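Local coordinates for nitrite oxidoreductase subunit B (PDB 7B04), which probably relays electrons through its iron-sulfur clusters between the catalytic subunit and a heme-bearing partner in the nitrite oxidoreductase complex of an anammox bacterium, at residues Glu329-Ser343 with Ile368-Val380. Numbering follows the deposited sequence.
Sequences EKFMVPSRELLAVMS and IHGKKFTMYNDTV
Helix 336-342 packs against strand 371-376 with axes 9.1 Å apart at 49°, and Val333, in the link from helix 324-332, comes level with Phe373. Arg336, extended with CG anti to its own N (chi1 174°), reaches toward the end of the strand and lays its guanidinium flat on the Tyr376 ring, planes 5° apart, a cation-pi stack with CZ 3.7 Å from the ring centroid. Its NE and NH2 edge meets the Asp378 carboxylate, NE to OD2 at 2.9 Å and NH2 to OD1, while NH1 makes a second salt bridge, to Glu359; a planar cation with several N-H groups suits all three roles. A leucine in place of Arg336 would probably leave Asp378 without its cationic mate and the Tyr376 face without its stack. Branched Val333 sets CG1 against Phe373 CB at 3.5 Å and CG2 toward Ile368, and Leu339 CD2 meets Met375 CG. Lys371 has the length to run its methylenes along Val333 before NZ forms a salt bridge with Glu329 OE2 at 2.7 Å, and Met332 CE sits over the His369 ring face, a CH-pi contact. The type I' turn Ile368-Lys371 closes a beta hairpin of an antiparallel sheet packed on these helices, away from the clusters.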
loop_
_atom_site.group_PDB
_atom_site.type_symbol
_atom_site.label_atom_id
_atom_site.label_comp_id
_atom_site.label_asym_id
_atom_site.label_seq_id
_atom_site.Cartn_x
_atom_site.Cartn_y
_atom_site.Cartn_z
ATOM N N GLU A 329 1.061 7.122 29.849
ATOM C CA GLU A 329 0.038 7.584 30.785
ATOM C C GLU A 329 -0.522 8.935 30.348
ATOM O O GLU A 329 -1.721 9.204 30.503
ATOM C CB GLU A 329 0.623 7.641 32.199
ATOM C CG GLU A 329 -0.337 8.085 33.296
ATOM C CD GLU A 329 -0.128 9.524 33.708
ATOM O OE1 GLU A 329 1.033 9.981 33.666
ATOM O OE2 GLU A 329 -1.118 10.192 34.081
ATOM N N LYS A 330 0.340 9.809 29.829
ATOM C CA LYS A 330 -0.117 11.098 29.319
ATOM C C LYS A 330 -0.941 10.934 28.045
ATOM O O LYS A 330 -1.929 11.649 27.844
ATOM C CB LYS A 330 1.078 12.017 29.068
ATOM C CG LYS A 330 1.825 12.430 30.325
ATOM C CD LYS A 330 2.870 13.489 30.021
ATOM C CE LYS A 330 3.761 13.745 31.224
ATOM N NZ LYS A 330 2.980 14.244 32.391
ATOM N N PHE A 331 -0.547 10.004 27.169
ATOM C CA PHE A 331 -1.199 9.889 25.866
ATOM C C PHE A 331 -2.580 9.247 25.952
ATOM O O PHE A 331 -3.524 9.728 25.314
ATOM C CB PHE A 331 -0.325 9.088 24.899
ATOM C CG PHE A 331 -1.075 8.574 23.701
ATOM C CD1 PHE A 331 -1.333 9.407 22.626
ATOM C CD2 PHE A 331 -1.541 7.268 23.659
ATOM C CE1 PHE A 331 -2.032 8.947 21.526
ATOM C CE2 PHE A 331 -2.245 6.804 22.564
ATOM C CZ PHE A 331 -2.490 7.645 21.496
ATOM N N MET A 332 -2.716 8.154 26.711
ATOM C CA MET A 332 -3.959 7.383 26.684
ATOM C C MET A 332 -5.151 8.210 27.141
ATOM O O MET A 332 -6.268 8.016 26.650
ATOM C CB MET A 332 -3.830 6.138 27.559
ATOM C CG MET A 332 -2.759 5.166 27.118
ATOM S SD MET A 332 -2.611 3.795 28.275
ATOM C CE MET A 332 -4.168 2.958 28.000
ATOM N N VAL A 333 -4.931 9.136 28.066
ATOM C CA VAL A 333 -5.939 10.115 28.457
ATOM C C VAL A 333 -5.307 11.482 28.242
ATOM O O VAL A 333 -4.679 12.025 29.163
ATOM C CB VAL A 333 -6.383 9.916 29.916
ATOM C CG1 VAL A 333 -7.635 10.720 30.204
ATOM C CG2 VAL A 333 -6.606 8.439 30.214
ATOM N N PRO A 334 -5.433 12.068 27.054
ATOM C CA PRO A 334 -4.673 13.286 26.759
ATOM C C PRO A 334 -5.143 14.456 27.603
ATOM O O PRO A 334 -6.343 14.664 27.800
ATOM C CB PRO A 334 -4.950 13.530 25.270
ATOM C CG PRO A 334 -5.457 12.226 24.746
ATOM C CD PRO A 334 -6.191 11.595 25.885
ATOM N N SER A 335 -4.178 15.224 28.103
ATOM C CA SER A 335 -4.497 16.501 28.713
ATOM C C SER A 335 -5.089 17.429 27.655
ATOM O O SER A 335 -5.025 17.168 26.450
ATOM C CB SER A 335 -3.257 17.115 29.363
ATOM O OG SER A 335 -2.338 17.568 28.388
ATOM N N ARG A 336 -5.674 18.532 28.118
ATOM C CA ARG A 336 -6.269 19.487 27.189
ATOM C C ARG A 336 -5.241 20.060 26.221
ATOM O O ARG A 336 -5.524 20.213 25.027
ATOM C CB ARG A 336 -6.954 20.614 27.957
ATOM C CG ARG A 336 -7.464 21.710 27.050
ATOM C CD ARG A 336 -8.295 22.718 27.804
ATOM N NE ARG A 336 -9.132 23.494 26.898
ATOM C CZ ARG A 336 -10.146 24.254 27.292
ATOM N NH1 ARG A 336 -10.448 24.340 28.580
ATOM N NH2 ARG A 336 -10.858 24.928 26.400
ATOM N N GLU A 337 -4.036 20.371 26.706
ATOM C CA GLU A 337 -3.059 21.006 25.828
ATOM C C GLU A 337 -2.381 20.017 24.887
ATOM O O GLU A 337 -2.018 20.395 23.768
ATOM C CB GLU A 337 -2.005 21.747 26.653
ATOM C CG GLU A 337 -1.454 22.977 25.948
ATOM C CD GLU A 337 -0.408 23.713 26.759
ATOM O OE1 GLU A 337 0.188 23.098 27.668
ATOM O OE2 GLU A 337 -0.180 24.910 26.485
ATOM N N LEU A 338 -2.208 18.760 25.299
ATOM C CA LEU A 338 -1.595 17.787 24.400
ATOM C C LEU A 338 -2.518 17.447 23.236
ATOM O O LEU A 338 -2.068 17.360 22.088
ATOM C CB LEU A 338 -1.208 16.518 25.158
ATOM C CG LEU A 338 -0.675 15.413 24.243
ATOM C CD1 LEU A 338 0.765 15.689 23.851
ATOM C CD2 LEU A 338 -0.805 14.050 24.894
ATOM N N LEU A 339 -3.813 17.263 23.509
ATOM C CA LEU A 339 -4.751 16.945 22.437
ATOM C C LEU A 339 -4.812 18.071 21.414
ATOM O O LEU A 339 -4.956 17.822 20.211
ATOM C CB LEU A 339 -6.138 16.669 23.015
ATOM C CG LEU A 339 -7.224 16.295 22.003
ATOM C CD1 LEU A 339 -6.856 15.013 21.273
ATOM C CD2 LEU A 339 -8.576 16.163 22.683
ATOM N N ALA A 340 -4.702 19.318 21.873
ATOM C CA ALA A 340 -4.657 20.441 20.944
ATOM C C ALA A 340 -3.355 20.444 20.155
ATOM O O ALA A 340 -3.348 20.754 18.959
ATOM C CB ALA A 340 -4.840 21.756 21.698
ATOM N N VAL A 341 -2.242 20.098 20.807
ATOM C CA VAL A 341 -0.960 20.047 20.109
ATOM C C VAL A 341 -0.918 18.851 19.166
ATOM O O VAL A 341 -0.369 18.932 18.060
ATOM C CB VAL A 341 0.197 20.017 21.125
ATOM C CG1 VAL A 341 1.510 19.666 20.439
ATOM C CG2 VAL A 341 0.313 21.356 21.836
ATOM N N MET A 342 -1.510 17.725 19.577
ATOM C CA MET A 342 -1.595 16.575 18.683
ATOM C C MET A 342 -2.484 16.869 17.483
ATOM O O MET A 342 -2.257 16.325 16.395
ATOM C CB MET A 342 -2.111 15.351 19.438
ATOM C CG MET A 342 -1.113 14.756 20.416
ATOM S SD MET A 342 -1.604 13.116 20.979
ATOM C CE MET A 342 -3.059 13.513 21.944
ATOM N N SER A 343 -3.493 17.724 17.657
ATOM C CA SER A 343 -4.338 18.147 16.547
ATOM C C SER A 343 -3.637 19.126 15.616
ATOM O O SER A 343 -4.251 19.575 14.642
ATOM C CB SER A 343 -5.630 18.769 17.080
ATOM O OG SER A 343 -6.391 17.815 17.800
ATOM N N ILE A 368 -12.215 7.203 31.668
ATOM C CA ILE A 368 -11.596 6.202 30.799
ATOM C C ILE A 368 -10.214 5.864 31.344
ATOM O O ILE A 368 -9.485 6.743 31.815
ATOM C CB ILE A 368 -11.529 6.711 29.340
ATOM C CG1 ILE A 368 -11.206 5.578 28.364
ATOM C CG2 ILE A 368 -10.553 7.884 29.195
ATOM C CD1 ILE A 368 -12.435 4.856 27.851
ATOM N N HIS A 369 -9.870 4.574 31.307
ATOM C CA HIS A 369 -8.568 4.084 31.772
ATOM C C HIS A 369 -8.294 4.513 33.214
ATOM O O HIS A 369 -7.159 4.802 33.599
ATOM C CB HIS A 369 -7.443 4.530 30.837
ATOM C CG HIS A 369 -7.648 4.121 29.412
ATOM N ND1 HIS A 369 -7.976 5.020 28.420
ATOM C CD2 HIS A 369 -7.577 2.909 28.812
ATOM C CE1 HIS A 369 -8.092 4.381 27.270
ATOM N NE2 HIS A 369 -7.856 3.098 27.481
ATOM N N GLY A 370 -9.359 4.562 34.014
ATOM C CA GLY A 370 -9.307 4.839 35.434
ATOM C C GLY A 370 -9.208 6.295 35.841
ATOM O O GLY A 370 -9.121 6.572 37.045
ATOM N N LYS A 371 -9.203 7.237 34.899
ATOM C CA LYS A 371 -9.197 8.653 35.244
ATOM C C LYS A 371 -10.136 9.395 34.295
ATOM O O LYS A 371 -10.572 8.858 33.273
ATOM C CB LYS A 371 -7.778 9.241 35.301
ATOM C CG LYS A 371 -7.035 9.487 34.017
ATOM C CD LYS A 371 -5.654 10.009 34.404
ATOM C CE LYS A 371 -4.867 10.555 33.235
ATOM N NZ LYS A 371 -3.574 11.131 33.706
ATOM N N LYS A 372 -10.436 10.645 34.639
ATOM C CA LYS A 372 -11.445 11.430 33.938
ATOM C C LYS A 372 -10.860 12.222 32.774
ATOM O O LYS A 372 -9.843 12.907 32.919
ATOM C CB LYS A 372 -12.122 12.383 34.924
ATOM C CG LYS A 372 -12.898 13.521 34.290
ATOM C CD LYS A 372 -13.848 14.146 35.299
ATOM C CE LYS A 372 -14.085 15.617 35.011
ATOM N NZ LYS A 372 -15.533 15.907 34.824
ATOM N N PHE A 373 -11.504 12.097 31.613
ATOM C CA PHE A 373 -11.110 12.781 30.387
ATOM C C PHE A 373 -12.200 13.765 29.981
ATOM O O PHE A 373 -13.366 13.379 29.844
ATOM C CB PHE A 373 -10.858 11.781 29.255
ATOM C CG PHE A 373 -10.677 12.423 27.909
ATOM C CD1 PHE A 373 -9.465 12.992 27.556
ATOM C CD2 PHE A 373 -11.719 12.458 26.999
ATOM C CE1 PHE A 373 -9.297 13.584 26.319
ATOM C CE2 PHE A 373 -11.558 13.052 25.764
ATOM C CZ PHE A 373 -10.344 13.614 25.422
ATOM N N THR A 374 -11.821 15.028 29.786
ATOM C CA THR A 374 -12.709 16.050 29.255
ATOM C C THR A 374 -12.091 16.632 27.993
ATOM O O THR A 374 -10.874 16.818 27.903
ATOM C CB THR A 374 -12.988 17.174 30.263
ATOM O OG1 THR A 374 -11.821 17.994 30.410
ATOM C CG2 THR A 374 -13.386 16.607 31.610
ATOM N N MET A 375 -12.938 16.907 27.009
ATOM C CA MET A 375 -12.483 17.378 25.708
ATOM C C MET A 375 -13.229 18.649 25.335
ATOM O O MET A 375 -14.460 18.707 25.441
ATOM C CB MET A 375 -12.690 16.310 24.623
ATOM C CG MET A 375 -12.283 16.749 23.228
ATOM S SD MET A 375 -12.543 15.444 22.016
ATOM C CE MET A 375 -14.332 15.341 21.997
ATOM N N TYR A 376 -12.475 19.656 24.895
ATOM C CA TYR A 376 -12.993 20.960 24.507
ATOM C C TYR A 376 -12.659 21.182 23.037
ATOM O O TYR A 376 -11.682 20.633 22.520
ATOM C CB TYR A 376 -12.376 22.074 25.368
ATOM C CG TYR A 376 -12.425 21.815 26.862
ATOM C CD1 TYR A 376 -13.331 22.485 27.676
ATOM C CD2 TYR A 376 -11.564 20.903 27.459
ATOM C CE1 TYR A 376 -13.378 22.242 29.047
ATOM C CE2 TYR A 376 -11.609 20.658 28.818
ATOM C CZ TYR A 376 -12.516 21.328 29.609
ATOM O OH TYR A 376 -12.562 21.087 30.966
ATOM N N ASN A 377 -13.494 21.953 22.342
ATOM C CA ASN A 377 -13.231 22.237 20.928
ATOM C C ASN A 377 -12.339 23.474 20.803
ATOM O O ASN A 377 -12.749 24.547 20.342
ATOM C CB ASN A 377 -14.530 22.409 20.157
ATOM C CG ASN A 377 -14.282 22.665 18.669
ATOM O OD1 ASN A 377 -14.276 21.750 17.852
ATOM N ND2 ASN A 377 -14.061 23.919 18.322
ATOM N N ASP A 378 -11.089 23.312 21.225
ATOM C CA ASP A 378 -10.176 24.439 21.171
ATOM C C ASP A 378 -9.637 24.612 19.764
ATOM O O ASP A 378 -9.648 23.690 18.943
ATOM C CB ASP A 378 -8.996 24.276 22.121
ATOM C CG ASP A 378 -9.411 23.823 23.507
ATOM O OD1 ASP A 378 -10.406 24.331 24.052
ATOM O OD2 ASP A 378 -8.702 22.968 24.065
ATOM N N THR A 379 -9.186 25.825 19.490
ATOM C CA THR A 379 -8.568 26.181 18.220
ATOM C C THR A 379 -7.069 26.326 18.464
ATOM O O THR A 379 -6.638 27.235 19.183
ATOM C CB THR A 379 -9.163 27.475 17.672
ATOM O OG1 THR A 379 -10.530 27.255 17.310
ATOM C CG2 THR A 379 -8.386 27.947 16.474
ATOM N N VAL A 380 -6.281 25.417 17.894
ATOM C CA VAL A 380 -4.830 25.460 18.030
ATOM C C VAL A 380 -4.263 26.249 16.860
ATOM O O VAL A 380 -4.746 26.147 15.725
ATOM C CB VAL A 380 -4.234 24.038 18.105
ATOM C CG1 VAL A 380 -4.499 23.262 16.822
ATOM C CG2 VAL A 380 -2.739 24.099 18.404
#